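Local atomic coordinates of periplasmic binding protein (Thermotoga lettingae TMO, PDB entry 4RY8), a protein that probably serves as the periplasmic binding component of a sugar transporter, and in this crystal holds 5-methylthioribose in its ligand pocket. Residues M86-I89 against K90-L93; I296-M299 against D300-V303; W316-W319 against L320-L323. All blocks are in the same frame, centred on the assembly; numbering follows the deposited sequence.

Contact 1 (M86-I89 against K90-L93)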
loop_
_atom_site.group_PDB
_atom_site.type_symbol
_atom_site.label_atom_id
_atom_site.label_comp_id
_atom_site.label_asym_id
_atom_site.label_seq_id
_atom_site.Cartn_x
_atom_site.Cartn_y
_atom_site.Cartn_z
ATOM N N MET C 86 -13.396 25.746 1.188
ATOM C CA MET C 86 -12.930 25.952 -0.195
ATOM C C MET C 86 -12.903 27.421 -0.612
ATOM O O MET C 86 -11.929 27.833 -1.228
ATOM C CB MET C 86 -13.777 25.140 -1.209
ATOM C CG MET C 86 -13.023 24.409 -2.322
ATOM S SD MET C 86 -11.421 23.673 -1.902
ATOM C CE MET C 86 -10.398 24.989 -2.538
ATOM N N PRO C 87 -13.959 28.202 -0.290
ATOM C CA PRO C 87 -13.996 29.616 -0.716
ATOM C C PRO C 87 -12.987 30.520 0.009
ATOM O O PRO C 87 -12.456 31.462 -0.577
ATOM C CB PRO C 87 -15.448 30.052 -0.405
ATOM C CG PRO C 87 -16.226 28.786 -0.259
ATOM C CD PRO C 87 -15.253 27.780 0.289
ATOM N N LYS C 88 -12.753 30.252 1.283
ATOM C CA LYS C 88 -11.700 30.924 2.030
ATOM C C LYS C 88 -10.317 30.617 1.422
ATOM O O LYS C 88 -9.510 31.521 1.285
ATOM C CB LYS C 88 -11.736 30.515 3.507
ATOM C CG LYS C 88 -12.985 30.989 4.241
ATOM C CD LYS C 88 -12.925 32.487 4.503
ATOM C CE LYS C 88 -14.138 33.222 3.954
ATOM N NZ LYS C 88 -13.730 34.586 3.506
ATOM N N ILE C 89 -10.095 29.367 1.017
ATOM C CA ILE C 89 -8.841 28.960 0.366
ATOM C C ILE C 89 -8.679 29.682 -0.973
ATOM O O ILE C 89 -7.616 30.236 -1.250
ATOM C CB ILE C 89 -8.738 27.420 0.196
ATOM C CG1 ILE C 89 -8.480 26.748 1.532
ATOM C CG2 ILE C 89 -7.579 27.016 -0.701
ATOM C CD1 ILE C 89 -8.696 25.248 1.517
ATOM N N LYS C 90 -9.733 29.721 -1.795
ATOM C CA LYS C 90 -9.648 30.381 -3.101
ATOM C C LYS C 90 -9.427 31.868 -2.948
ATOM O O LYS C 90 -8.600 32.448 -3.668
ATOM C CB LYS C 90 -10.891 30.146 -3.945
ATOM C CG LYS C 90 -11.102 28.695 -4.323
ATOM C CD LYS C 90 -10.228 28.228 -5.483
ATOM C CE LYS C 90 -10.858 26.989 -6.121
ATOM N NZ LYS C 90 -9.992 26.316 -7.129
ATOM N N GLU C 91 -10.169 32.498 -2.027
ATOM C CA GLU C 91 -9.962 33.909 -1.736
ATOM C C GLU C 91 -8.512 34.202 -1.366
ATOM O O GLU C 91 -7.884 35.112 -1.931
ATOM C CB GLU C 91 -10.853 34.355 -0.596
ATOM C CG GLU C 91 -10.693 35.821 -0.273
ATOM C CD GLU C 91 -11.711 36.315 0.731
ATOM O OE1 GLU C 91 -12.695 35.589 1.009
ATOM O OE2 GLU C 91 -11.513 37.433 1.247
ATOM N N ALA C 92 -7.999 33.437 -0.408
ATOM C CA ALA C 92 -6.626 33.573 0.021
ATOM C C ALA C 92 -5.658 33.524 -1.162
ATOM O O ALA C 92 -4.845 34.416 -1.320
ATOM C CB ALA C 92 -6.286 32.518 1.050
ATOM N N LEU C 93 -5.777 32.488 -1.990
ATOM C CA LEU C 93 -4.967 32.346 -3.205
ATOM C C LEU C 93 -5.016 33.552 -4.125
ATOM O O LEU C 93 -3.974 34.013 -4.604
ATOM C CB LEU C 93 -5.381 31.085 -3.973
ATOM C CG LEU C 93 -5.149 29.758 -3.279
ATOM C CD1 LEU C 93 -5.880 28.658 -4.030
ATOM C CD2 LEU C 93 -3.658 29.480 -3.143
#
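Ile89 and Leu93, one helical turn apart, lie side by side and point the same way on the buried flank of helix 82-94. With chi1 at -73°, the CG2 branch of Ile89 stands opposite the backbone N and beside its neighbour, with Ile89 CG2 4.1 Å from Leu93 CD1. Leu93 also folds back over the turn before it: Leu93 CG sits 3.2 Å from Ile89 O, the same oxygen that accepts the backbone bond from Leu93 N at 3.0 Å. Ala92 belongs to the tight part as well, its CB 3.4 Å from Lys88 O. The same methyl touches Ile68 of helix 57-69, while Ile89 packs on Leu104.

Lys88 and Glu91 form a partly exposed polar edge, running alongside each other in a salt bridge, Lys88 NZ to Glu91 OE1 at 2.9 Å. The lysine bends at every torsion after the first, whereas the glutamate extends with CG anti to its N (chi1 -179°), and the ammonium arrives from above the carboxylate plane, 37° out of it. The lysine chain also touches Val61, Ile64 and Glu65 of helix 57-69. The loose side is that of exposed Pro87 and of Met86 and Lys90, whose side-chain ends touch lightly, Met86 CE 4.1 Å from Lys90 CE, before the lysine carries its NZ away to a salt bridge with Asp108.

Four i to i+4 backbone bonds join 86-89 to 90-93, including Lys90 N to Met86 O at 3.0 Å, although the helix is kinked where the N atoms of Pro87 and Lys88 lack a bond to the turn before. With an apolar flank turned inward and charged side chains along its more open flanks, this is a helix covering a parallel sheet, here the connection between strands 74-78 and 98-102 in a beta-alpha-beta crossover of the periplasmic binding protein fold.

Contact 2 (I296-M299 against D300-V303)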
loop_
_atom_site.group_PDB
_atom_site.type_symbol
_atom_site.label_atom_id
_atom_site.label_comp_id
_atom_site.label_asym_id
_atom_site.label_seq_id
_atom_site.Cartn_x
_atom_site.Cartn_y
_atom_site.Cartn_z
ATOM N N ILE C 296 13.090 -0.346 23.047
ATOM C CA ILE C 296 12.640 0.975 22.670
ATOM C C ILE C 296 11.608 1.400 23.702
ATOM O O ILE C 296 10.680 0.636 23.985
ATOM C CB ILE C 296 12.029 0.953 21.249
ATOM C CG1 ILE C 296 13.146 0.610 20.253
ATOM C CG2 ILE C 296 11.363 2.292 20.897
ATOM C CD1 ILE C 296 12.669 0.351 18.847
ATOM N N THR C 297 11.819 2.590 24.278
ATOM C CA THR C 297 10.928 3.206 25.266
ATOM C C THR C 297 10.415 4.604 24.878
ATOM O O THR C 297 9.569 5.159 25.570
ATOM C CB THR C 297 11.655 3.413 26.599
ATOM O OG1 THR C 297 12.450 4.592 26.503
ATOM C CG2 THR C 297 12.532 2.230 26.940
ATOM N N ASN C 298 10.931 5.191 23.801
ATOM C CA ASN C 298 10.517 6.531 23.396
ATOM C C ASN C 298 10.810 6.814 21.908
ATOM O O ASN C 298 11.488 6.035 21.242
ATOM C CB ASN C 298 11.127 7.603 24.312
ATOM C CG ASN C 298 12.642 7.721 24.163
ATOM O OD1 ASN C 298 13.189 7.527 23.084
ATOM N ND2 ASN C 298 13.309 8.098 25.233
ATOM N N MET C 299 10.239 7.892 21.376
ATOM C CA MET C 299 10.447 8.244 19.975
ATOM C C MET C 299 11.919 8.448 19.587
ATOM O O MET C 299 12.326 8.143 18.461
ATOM C CB MET C 299 9.626 9.480 19.600
ATOM C CG MET C 299 8.139 9.216 19.457
ATOM S SD MET C 299 7.743 8.145 18.064
ATOM C CE MET C 299 8.172 9.186 16.670
ATOM N N ASP C 300 12.742 8.916 20.510
ATOM C CA ASP C 300 14.155 9.103 20.187
ATOM C C ASP C 300 14.747 7.772 19.745
ATOM O O ASP C 300 15.334 7.651 18.675
ATOM C CB ASP C 300 14.903 9.654 21.396
ATOM C CG ASP C 300 14.438 11.046 21.774
ATOM O OD1 ASP C 300 14.355 11.901 20.866
ATOM O OD2 ASP C 300 14.135 11.282 22.968
ATOM N N GLU C 301 14.548 6.777 20.596
ATOM C CA GLU C 301 15.006 5.411 20.385
ATOM C C GLU C 301 14.361 4.709 19.229
ATOM O O GLU C 301 14.923 3.822 18.632
ATOM C CB GLU C 301 14.814 4.595 21.679
ATOM C CG GLU C 301 15.797 5.012 22.781
ATOM C CD GLU C 301 15.346 4.629 24.186
ATOM O OE1 GLU C 301 14.327 3.903 24.350
ATOM O OE2 GLU C 301 15.992 5.093 25.142
ATOM N N LEU C 302 13.156 5.094 18.868
ATOM C CA LEU C 302 12.539 4.364 17.801
ATOM C C LEU C 302 13.092 4.791 16.447
ATOM O O LEU C 302 13.244 3.983 15.542
ATOM C CB LEU C 302 11.031 4.570 17.834
ATOM C CG LEU C 302 10.400 4.067 16.572
ATOM C CD1 LEU C 302 10.539 2.588 16.312
ATOM C CD2 LEU C 302 8.916 4.408 16.678
ATOM N N VAL C 303 13.314 6.085 16.316
ATOM C CA VAL C 303 13.798 6.701 15.077
ATOM C C VAL C 303 15.211 6.202 14.806
ATOM O O VAL C 303 15.565 5.875 13.672
ATOM C CB VAL C 303 13.822 8.251 15.185
ATOM C CG1 VAL C 303 14.657 8.881 14.075
ATOM C CG2 VAL C 303 12.413 8.815 15.113
#
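An asparagine N-cap starts helix 299-305: Asn298 OD1 accepts from Glu301 N at 2.9 Å, in an almost straight bond that meets the oxygen nearly end-on to its C=O. The amide can turn back to the helix because Asn298 CG stands between the backbone N and the carbonyl carbon (chi1 68°). Glu301 answers by reaching back one residue beyond the cap. Its OE1 accepts two bonds from Thr297, from the backbone N at 2.8 Å, nearly in line with the C-O bond, and from OG1 at 2.9 Å on the syn side, 34° out of the carboxylate plane. On the apolar side of the turn, Ile296 CG2 rests 3.8 Å from Leu302 CB, and both side chains continue onto Phe290 of helix 288-293. Met299 lies alongside Leu302 and reaches Ile237, while its N bonds to Thr234 OG1. With an alanine at Glu301, the N-H and hydroxyl of Thr297 would probably lose their shared acceptor, leaving Thr297 less firmly held. A carboxylate gripped by two donors beside the positive end of a helix dipole is likely to remain ionised.

Contact 3 (W316-W319 against L320-L323)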
loop_
_atom_site.group_PDB
_atom_site.type_symbol
_atom_site.label_atom_id
_atom_site.label_comp_id
_atom_site.label_asym_id
_atom_site.label_seq_id
_atom_site.Cartn_x
_atom_site.Cartn_y
_atom_site.Cartn_z
ATOM N N TRP C 316 13.771 20.815 0.639
ATOM C CA TRP C 316 14.939 21.495 1.163
ATOM C C TRP C 316 15.669 22.247 0.038
ATOM O O TRP C 316 16.844 21.958 -0.241
ATOM C CB TRP C 316 15.892 20.471 1.798
ATOM C CG TRP C 316 15.458 19.916 3.141
ATOM C CD1 TRP C 316 14.899 18.701 3.384
ATOM C CD2 TRP C 316 15.594 20.554 4.408
ATOM N NE1 TRP C 316 14.649 18.549 4.725
ATOM C CE2 TRP C 316 15.071 19.674 5.377
ATOM C CE3 TRP C 316 16.095 21.793 4.819
ATOM C CZ2 TRP C 316 15.042 19.985 6.729
ATOM C CZ3 TRP C 316 16.071 22.103 6.165
ATOM C CH2 TRP C 316 15.544 21.201 7.106
ATOM N N PRO C 317 14.997 23.226 -0.604
ATOM C CA PRO C 317 15.701 23.985 -1.644
ATOM C C PRO C 317 17.012 24.552 -1.113
ATOM O O PRO C 317 17.170 24.732 0.099
ATOM C CB PRO C 317 14.722 25.116 -2.018
ATOM C CG PRO C 317 13.526 24.960 -1.135
ATOM C CD PRO C 317 13.573 23.597 -0.509
ATOM N N GLU C 318 17.952 24.833 -2.000
ATOM C CA GLU C 318 19.288 25.190 -1.549
ATOM C C GLU C 318 19.269 26.365 -0.595
ATOM O O GLU C 318 19.909 26.331 0.464
ATOM C CB GLU C 318 20.193 25.520 -2.740
ATOM C CG GLU C 318 20.485 24.342 -3.647
ATOM C CD GLU C 318 21.006 23.141 -2.889
ATOM O OE1 GLU C 318 20.703 22.012 -3.321
ATOM O OE2 GLU C 318 21.706 23.327 -1.864
ATOM N N TRP C 319 18.550 27.413 -0.988
ATOM C CA TRP C 319 18.487 28.637 -0.191
ATOM C C TRP C 319 17.904 28.429 1.210
ATOM O O TRP C 319 18.321 29.064 2.168
ATOM C CB TRP C 319 17.721 29.728 -0.957
ATOM C CG TRP C 319 16.274 29.422 -1.243
ATOM C CD1 TRP C 319 15.753 28.885 -2.392
ATOM C CD2 TRP C 319 15.166 29.666 -0.373
ATOM N NE1 TRP C 319 14.390 28.761 -2.273
ATOM C CE2 TRP C 319 14.002 29.234 -1.048
ATOM C CE3 TRP C 319 15.039 30.193 0.911
ATOM C CZ2 TRP C 319 12.733 29.342 -0.492
ATOM C CZ3 TRP C 319 13.757 30.270 1.474
ATOM C CH2 TRP C 319 12.630 29.840 0.762
ATOM N N LEU C 320 16.947 27.530 1.331
ATOM C CA LEU C 320 16.315 27.293 2.610
ATOM C C LEU C 320 17.212 26.550 3.587
ATOM O O LEU C 320 17.219 26.873 4.776
ATOM C CB LEU C 320 15.008 26.514 2.427
ATOM C CG LEU C 320 14.094 26.461 3.655
ATOM C CD1 LEU C 320 12.642 26.607 3.216
ATOM C CD2 LEU C 320 14.280 25.171 4.451
ATOM N N LYS C 321 17.933 25.532 3.119
ATOM C CA LYS C 321 18.812 24.777 4.021
ATOM C C LYS C 321 20.017 25.638 4.347
ATOM O O LYS C 321 20.494 25.609 5.472
ATOM C CB LYS C 321 19.237 23.419 3.446
ATOM C CG LYS C 321 20.446 23.470 2.527
ATOM C CD LYS C 321 20.807 22.104 1.948
ATOM C CE LYS C 321 19.639 21.493 1.190
ATOM N NZ LYS C 321 20.045 20.469 0.197
ATOM N N ALA C 322 20.487 26.417 3.370
ATOM C CA ALA C 322 21.557 27.398 3.609
ATOM C C ALA C 322 21.133 28.406 4.679
ATOM O O ALA C 322 21.897 28.727 5.571
ATOM C CB ALA C 322 21.920 28.127 2.325
ATOM N N LEU C 323 19.897 28.882 4.588
ATOM C CA LEU C 323 19.332 29.799 5.579
ATOM C C LEU C 323 19.320 29.221 7.005
ATOM O O LEU C 323 19.700 29.906 7.946
ATOM C CB LEU C 323 17.915 30.186 5.157
ATOM C CG LEU C 323 17.095 31.068 6.074
ATOM C CD1 LEU C 323 17.863 32.299 6.525
ATOM C CD2 LEU C 323 15.826 31.456 5.336
#
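Trp319 has CG between its backbone N and carbonyl carbon (chi1 63°), a torsion that lays the indole over the N and CA of Leu320. Leu320 CB therefore lies over one ring face, displaced toward the rim, in a CH-pi contact 4.1 Å from the centroid of the six-membered ring of Trp319 and 15° off the ring normal. Leu320 then sends its two methyls to different tryptophans: CD1 approaches Trp319 CH2 at 4.1 Å, and CD2 meets Trp316 CE3 at 3.9 Å. Trp316 also takes Lys321 CB against CE3, at 3.8 Å. Farther out, the lysine runs beside Glu318 and makes a long salt bridge, Lys321 NZ to Glu318 OE2 at 3.9 Å, so the charges attract without gripping closely. Pro317 occupies the N-cap position and has no polar side chain to offer; instead its O accepts Lys321 N at 3.2 Å, the first straight bond of the helix, while Leu320 N reaches the same oxygen only weakly.

The indole N-H of Trp319 goes to Glu273, and its ring meets that of Phe10 near the chain's start. The first turn of helix 318-326 and the loop leading into it rest on two earlier helices: Trp316 and Leu320 both touch Arg264 of helix 255-270, while on helix 28-44 Trp316 reaches Met40 and Leu320 reaches Leu44.

How the contacts relate
The three contacts stand apart. Contacts 1 and 2 lie on opposite sides of the chain's centre, their own centres about 40 Å apart; contact 3 is about 28 Å from each, centre to centre. Contacts 2 and 3 belong to successive helices near the C-terminus, yet their nearest atoms remain about 13 Å apart. None lines the pocket: the side chain of Met299 in contact 2 is about 12 Å from the bound 5-methylthioribose. Ties to pocket residues differ: along the chain, helix 82-94 leads into strand 98-102, ending at Phe102; by packing, contact 2 meets Val232, next to Asp231, and contact 3 the far end of helix 28-44, whose first turn holds Phe29 and Phe30.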